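Local coordinates for protein protease (PDB 5EUF) that probably acts as a zinc-dependent protease of the M16 family that cleaves human junctional adhesion molecule A and so compromises the gastric epithelial barrier, at residues T86-T91 against M303-E308; R149-A154 against H161-G166. All blocks are in the same frame, centred on the assembly; numbering follows the deposited sequence.

How the contacts relate
Contact 1 joins the two halves of the M16 fold: hairpin loop 86-91, from the six-stranded sheet, meets loop 303-308, from the five-stranded sheet. Contact 2 lies between them in sequence, nested inside the long loop that contact 1 closes, and is local: the end of helix 142-154 folds against the loop that follows it. Their centres lie about 13 Å apart, yet they touch. The ring of F88 is shared, meeting F151 on the helix and running along the backbone of W162 and T163. The helix and its trailing loop thus pack beside the junction between the two sheets, with F88 about 10 Å, side chain to side chain, from the zinc ligand H53.

Contact 1 (T86-T91 against M303-E308); sequences TSFDIT and MQLQDE
D89 reaches across to the backbone of Q306, whose N donates to OD2 at 2.6 Å with an N-H...O angle of 156°. The donor comes from above the carboxylate, 44° out of its plane, and the CB of Q306 sits by the same oxygen, 3.3 Å from OD2. Next to this polar link, the CD2 methyl of L305 packs against the F88 ring, 3.6 Å from CD1, touching CB and CG as well. Both loops join antiparallel neighbours, so this is one beta-hairpin turn meeting another: strands 81-86 and 91-98 belong to the first M16 half, strands 295-302 and 309-317 to the second. Inside the first hairpin, I90 O takes both S87 N (3.1 Å) and S87 OG (3.2 Å), which ties the base of the loop.

Further out, Y160 OH bonds to D89 OD1 and to D307 N, so one phenol holds the carboxylate and the opposite loop together. Q306 turns CG anti to its N (chi1 179°) and extends to bring OE1 to Q378. On loop 86-91, T86 OG1 bonds to E56, the likely proton acceptor; on loop 303-308, D307 forms a salt bridge with R42.

Contact 2 (R149-A154 against H161-G166); sequences RFFNTA and HWTPIG
N152 and H161 make the polar core of this contact, at the place where helix 142-154 ends and the chain comes back along it. The amide of N152 donates through ND2 to H161 O, modelled at 2.5 Å, shorter than the resolution can vouch for, and clearly bent, 135° at the hydrogen. With CG beside the backbone N (chi1 -66°), the amide faces the returning loop, and its OD1 takes a weak bond from R149 NH1 one turn back.

C-H contacts accompany this bond. N152 CA also approaches H161 O, at 3.2 Å, while H161 CA points its hydrogen at F151 O, 3.5 Å away. The imidazole has N152 CA over one face, a CH-pi contact of 4.1 Å to the ring centroid, and the amide ND2 of N152 also stands above the ring, over its centre.

The apolar part rests on one methyl. T163 CG2 meets the F151 ring at 3.6 Å from CD2, the two side chains crossing at about a right angle. Y147, edge-to-face with F151, also touches T163, so helix residues flank the methyl. From T163 the loop enters a type I beta turn closed by G166 N to T163 O at 3.0 Å.

The subunit interface is reached at H161. Its CG lies anti to N (chi1 -177°), which carries the ring to the end of the helix, where ND1 bonds to Y155 O. NE2 bonds to V156 O of the second subunit, and the ring meets H161 of that subunit. Since both ring nitrogens pair with carbonyl oxygens that follow the C-terminal ends of helix 142-154 in the two subunits, the imidazole may well favour the doubly protonated form, although the neighbouring H161 of the second subunit would work against charging both.

Contact 1 (T86-T91 against M303-E308)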
loop_
_atom_site.group_PDB
_atom_site.type_symbol
_atom_site.label_atom_id
_atom_site.label_comp_id
_atom_site.label_asym_id
_atom_site.label_seq_id
_atom_site.Cartn_x
_atom_site.Cartn_y
_atom_site.Cartn_z
ATOM N N THR B 86 17.888 -4.158 11.073
ATOM C CA THR B 86 16.948 -3.116 10.691
ATOM C C THR B 86 15.532 -3.560 11.032
ATOM O O THR B 86 15.147 -4.698 10.764
ATOM C CB THR B 86 17.042 -2.787 9.191
ATOM O OG1 THR B 86 16.810 -3.976 8.427
ATOM C CG2 THR B 86 18.417 -2.246 8.852
ATOM N N SER B 87 14.762 -2.667 11.639
ATOM C CA SER B 87 13.369 -2.965 11.934
ATOM C C SER B 87 12.470 -1.930 11.279
ATOM O O SER B 87 12.881 -1.235 10.350
ATOM C CB SER B 87 13.127 -3.011 13.444
ATOM O OG SER B 87 13.465 -1.779 14.053
ATOM N N PHE B 88 11.240 -1.833 11.768
ATOM C CA PHE B 88 10.282 -0.882 11.230
ATOM C C PHE B 88 10.718 0.563 11.450
ATOM O O PHE B 88 10.496 1.422 10.597
ATOM C CB PHE B 88 8.909 -1.103 11.861
ATOM C CG PHE B 88 8.250 -2.384 11.448
ATOM C CD1 PHE B 88 8.523 -3.565 12.116
ATOM C CD2 PHE B 88 7.347 -2.404 10.397
ATOM C CE1 PHE B 88 7.912 -4.746 11.738
ATOM C CE2 PHE B 88 6.733 -3.582 10.016
ATOM C CZ PHE B 88 7.015 -4.753 10.687
ATOM N N ASP B 89 11.346 0.822 12.594
ATOM C CA ASP B 89 11.570 2.193 13.041
ATOM C C ASP B 89 13.038 2.579 13.174
ATOM O O ASP B 89 13.389 3.751 13.035
ATOM C CB ASP B 89 10.874 2.413 14.385
ATOM C CG ASP B 89 9.410 2.030 14.349
ATOM O OD1 ASP B 89 8.758 2.272 13.314
ATOM O OD2 ASP B 89 8.911 1.486 15.356
ATOM N N ILE B 90 13.890 1.599 13.444
ATOM C CA ILE B 90 15.276 1.885 13.796
ATOM C C ILE B 90 16.265 0.962 13.084
ATOM O O ILE B 90 16.045 -0.245 12.985
ATOM C CB ILE B 90 15.473 1.781 15.332
ATOM C CG1 ILE B 90 16.954 1.837 15.707
ATOM C CG2 ILE B 90 14.842 0.506 15.872
ATOM C CD1 ILE B 90 17.218 1.517 17.167
ATOM N N THR B 91 17.339 1.549 12.563
ATOM C CA THR B 91 18.475 0.786 12.052
ATOM C C THR B 91 19.599 0.817 13.087
ATOM O O THR B 91 19.968 1.887 13.571
ATOM C CB THR B 91 18.991 1.341 10.712
ATOM O OG1 THR B 91 17.962 1.240 9.720
ATOM C CG2 THR B 91 20.206 0.558 10.248
HETATM N N MSE B 303 4.416 -5.922 19.996
HETATM C CA MSE B 303 5.339 -5.104 19.234
HETATM C C MSE B 303 5.195 -3.660 19.677
HETATM O O MSE B 303 4.092 -3.111 19.685
HETATM C CB MSE B 303 5.067 -5.246 17.740
HETATM C CG MSE B 303 4.885 -6.686 17.304
HETATM SE SE MSE B 303 5.789 -7.034 15.629
HETATM C CE MSE B 303 5.877 -8.977 15.740
ATOM N N GLN B 304 6.302 -3.049 20.073
ATOM C CA GLN B 304 6.251 -1.668 20.523
ATOM C C GLN B 304 6.758 -0.767 19.412
ATOM O O GLN B 304 7.825 -0.158 19.516
ATOM C CB GLN B 304 7.061 -1.482 21.805
ATOM C CG GLN B 304 6.535 -0.379 22.708
ATOM C CD GLN B 304 7.187 -0.385 24.073
ATOM O OE1 GLN B 304 7.761 -1.389 24.495
ATOM N NE2 GLN B 304 7.105 0.740 24.772
ATOM N N LEU B 305 5.978 -0.706 18.337
ATOM C CA LEU B 305 6.315 0.093 17.169
ATOM C C LEU B 305 6.135 1.575 17.466
ATOM O O LEU B 305 5.334 1.950 18.324
ATOM C CB LEU B 305 5.454 -0.319 15.975
ATOM C CG LEU B 305 5.536 -1.784 15.541
ATOM C CD1 LEU B 305 4.430 -2.112 14.552
ATOM C CD2 LEU B 305 6.896 -2.076 14.936
ATOM N N GLN B 306 6.885 2.406 16.749
ATOM C CA GLN B 306 6.875 3.849 16.964
ATOM C C GLN B 306 5.485 4.449 16.766
ATOM O O GLN B 306 4.953 5.101 17.663
ATOM C CB GLN B 306 7.884 4.522 16.035
ATOM C CG GLN B 306 7.937 6.030 16.149
ATOM C CD GLN B 306 9.125 6.623 15.417
ATOM O OE1 GLN B 306 10.119 5.939 15.168
ATOM N NE2 GLN B 306 9.026 7.900 15.065
ATOM N N ASP B 307 4.897 4.224 15.594
ATOM C CA ASP B 307 3.544 4.699 15.313
ATOM C C ASP B 307 2.515 3.697 15.827
ATOM O O ASP B 307 2.835 2.883 16.692
ATOM C CB ASP B 307 3.366 4.949 13.817
ATOM C CG ASP B 307 4.228 6.093 13.315
ATOM O OD1 ASP B 307 4.411 7.071 14.072
ATOM O OD2 ASP B 307 4.725 6.013 12.174
ATOM N N GLU B 308 1.287 3.757 15.310
ATOM C CA GLU B 308 0.237 2.844 15.760
ATOM C C GLU B 308 0.689 1.395 15.621
ATOM O O GLU B 308 1.007 0.930 14.528
ATOM C CB GLU B 308 -1.063 3.060 14.988
ATOM C CG GLU B 308 -2.162 2.097 15.417
ATOM C CD GLU B 308 -3.522 2.461 14.865
ATOM O OE1 GLU B 308 -4.529 1.926 15.379
ATOM O OE2 GLU B 308 -3.586 3.276 13.919
#

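Contact 2 (R149-A154 against H161-G166)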
loop_
_atom_site.group_PDB
_atom_site.type_symbol
_atom_site.label_atom_id
_atom_site.label_comp_id
_atom_site.label_asym_id
_atom_site.label_seq_id
_atom_site.Cartn_x
_atom_site.Cartn_y
_atom_site.Cartn_z
ATOM N N ARG B 149 2.326 -11.082 4.982
ATOM C CA ARG B 149 0.932 -10.978 4.559
ATOM C C ARG B 149 0.036 -10.407 5.658
ATOM O O ARG B 149 -1.020 -9.841 5.369
ATOM C CB ARG B 149 0.401 -12.345 4.114
ATOM C CG ARG B 149 1.043 -12.894 2.844
ATOM C CD ARG B 149 0.670 -12.085 1.605
ATOM N NE ARG B 149 -0.756 -12.159 1.292
ATOM C CZ ARG B 149 -1.633 -11.193 1.555
ATOM N NH1 ARG B 149 -1.233 -10.070 2.135
ATOM N NH2 ARG B 149 -2.910 -11.348 1.236
ATOM N N PHE B 150 0.449 -10.552 6.913
ATOM C CA PHE B 150 -0.325 -9.988 8.013
ATOM C C PHE B 150 -0.308 -8.468 7.958
ATOM O O PHE B 150 -1.358 -7.825 7.991
ATOM C CB PHE B 150 0.199 -10.460 9.373
ATOM C CG PHE B 150 -0.475 -9.789 10.543
ATOM C CD1 PHE B 150 -1.677 -10.268 11.037
ATOM C CD2 PHE B 150 0.089 -8.669 11.140
ATOM C CE1 PHE B 150 -2.303 -9.645 12.108
ATOM C CE2 PHE B 150 -0.531 -8.041 12.207
ATOM C CZ PHE B 150 -1.728 -8.529 12.691
ATOM N N PHE B 151 0.889 -7.896 7.880
ATOM C CA PHE B 151 1.028 -6.447 7.886
ATOM C C PHE B 151 0.420 -5.819 6.634
ATOM O O PHE B 151 -0.024 -4.671 6.664
ATOM C CB PHE B 151 2.498 -6.052 8.036
ATOM C CG PHE B 151 3.005 -6.151 9.446
ATOM C CD1 PHE B 151 2.779 -5.127 10.351
ATOM C CD2 PHE B 151 3.700 -7.272 9.874
ATOM C CE1 PHE B 151 3.241 -5.216 11.655
ATOM C CE2 PHE B 151 4.164 -7.368 11.178
ATOM C CZ PHE B 151 3.934 -6.340 12.068
ATOM N N ASN B 152 0.387 -6.575 5.540
ATOM C CA ASN B 152 -0.327 -6.143 4.341
ATOM C C ASN B 152 -1.812 -5.950 4.626
ATOM O O ASN B 152 -2.456 -5.061 4.064
ATOM C CB ASN B 152 -0.157 -7.153 3.203
ATOM C CG ASN B 152 1.266 -7.236 2.698
ATOM O OD1 ASN B 152 1.668 -8.243 2.111
ATOM N ND2 ASN B 152 2.039 -6.179 2.921
ATOM N N THR B 153 -2.347 -6.795 5.502
ATOM C CA THR B 153 -3.770 -6.790 5.812
ATOM C C THR B 153 -4.106 -5.790 6.915
ATOM O O THR B 153 -5.047 -5.004 6.786
ATOM C CB THR B 153 -4.251 -8.191 6.243
ATOM O OG1 THR B 153 -3.773 -9.170 5.312
ATOM C CG2 THR B 153 -5.769 -8.248 6.301
ATOM N N ALA B 154 -3.329 -5.826 7.993
ATOM C CA ALA B 154 -3.591 -5.004 9.171
ATOM C C ALA B 154 -3.444 -3.514 8.878
ATOM O O ALA B 154 -4.203 -2.696 9.398
ATOM C CB ALA B 154 -2.664 -5.411 10.308
ATOM N N HIS B 161 2.484 -1.204 6.346
ATOM C CA HIS B 161 1.820 -2.055 5.366
ATOM C C HIS B 161 2.739 -3.186 4.911
ATOM O O HIS B 161 2.278 -4.238 4.471
ATOM C CB HIS B 161 1.375 -1.216 4.165
ATOM C CG HIS B 161 0.606 -1.982 3.134
ATOM N ND1 HIS B 161 -0.648 -2.503 3.373
ATOM C CD2 HIS B 161 0.906 -2.297 1.852
ATOM C CE1 HIS B 161 -1.082 -3.114 2.285
ATOM N NE2 HIS B 161 -0.159 -3.004 1.347
ATOM N N TRP B 162 4.043 -2.958 5.021
ATOM C CA TRP B 162 5.034 -3.967 4.672
ATOM C C TRP B 162 6.123 -4.076 5.740
ATOM O O TRP B 162 6.437 -3.105 6.432
ATOM C CB TRP B 162 5.662 -3.656 3.310
ATOM C CG TRP B 162 6.403 -2.346 3.263
ATOM C CD1 TRP B 162 7.722 -2.142 3.546
ATOM C CD2 TRP B 162 5.866 -1.065 2.913
ATOM N NE1 TRP B 162 8.040 -0.815 3.395
ATOM C CE2 TRP B 162 6.919 -0.131 3.008
ATOM C CE3 TRP B 162 4.598 -0.615 2.531
ATOM C CZ2 TRP B 162 6.743 1.223 2.732
ATOM C CZ3 TRP B 162 4.426 0.728 2.257
ATOM C CH2 TRP B 162 5.493 1.632 2.358
ATOM N N THR B 163 6.686 -5.273 5.868
ATOM C CA THR B 163 7.800 -5.523 6.773
ATOM C C THR B 163 9.099 -5.060 6.103
ATOM O O THR B 163 9.133 -4.892 4.883
ATOM C CB THR B 163 7.875 -7.014 7.149
ATOM O OG1 THR B 163 8.371 -7.768 6.037
ATOM C CG2 THR B 163 6.496 -7.525 7.544
ATOM N N PRO B 164 10.168 -4.835 6.891
ATOM C CA PRO B 164 11.411 -4.268 6.343
ATOM C C PRO B 164 12.056 -5.023 5.166
ATOM O O PRO B 164 12.974 -4.479 4.554
ATOM C CB PRO B 164 12.361 -4.273 7.554
ATOM C CG PRO B 164 11.681 -5.092 8.608
ATOM C CD PRO B 164 10.226 -4.923 8.359
ATOM N N ILE B 165 11.596 -6.229 4.846
ATOM C CA ILE B 165 12.147 -6.961 3.707
ATOM C C ILE B 165 11.690 -6.330 2.388
ATOM O O ILE B 165 12.398 -6.391 1.382
ATOM C CB ILE B 165 11.752 -8.461 3.739
ATOM C CG1 ILE B 165 12.476 -9.241 2.636
ATOM C CG2 ILE B 165 10.246 -8.639 3.609
ATOM C CD1 ILE B 165 13.986 -9.213 2.745
ATOM N N GLY B 166 10.513 -5.710 2.401
ATOM C CA GLY B 166 9.980 -5.055 1.221
ATOM C C GLY B 166 9.361 -6.005 0.215
ATOM O O GLY B 166 9.376 -7.221 0.399
#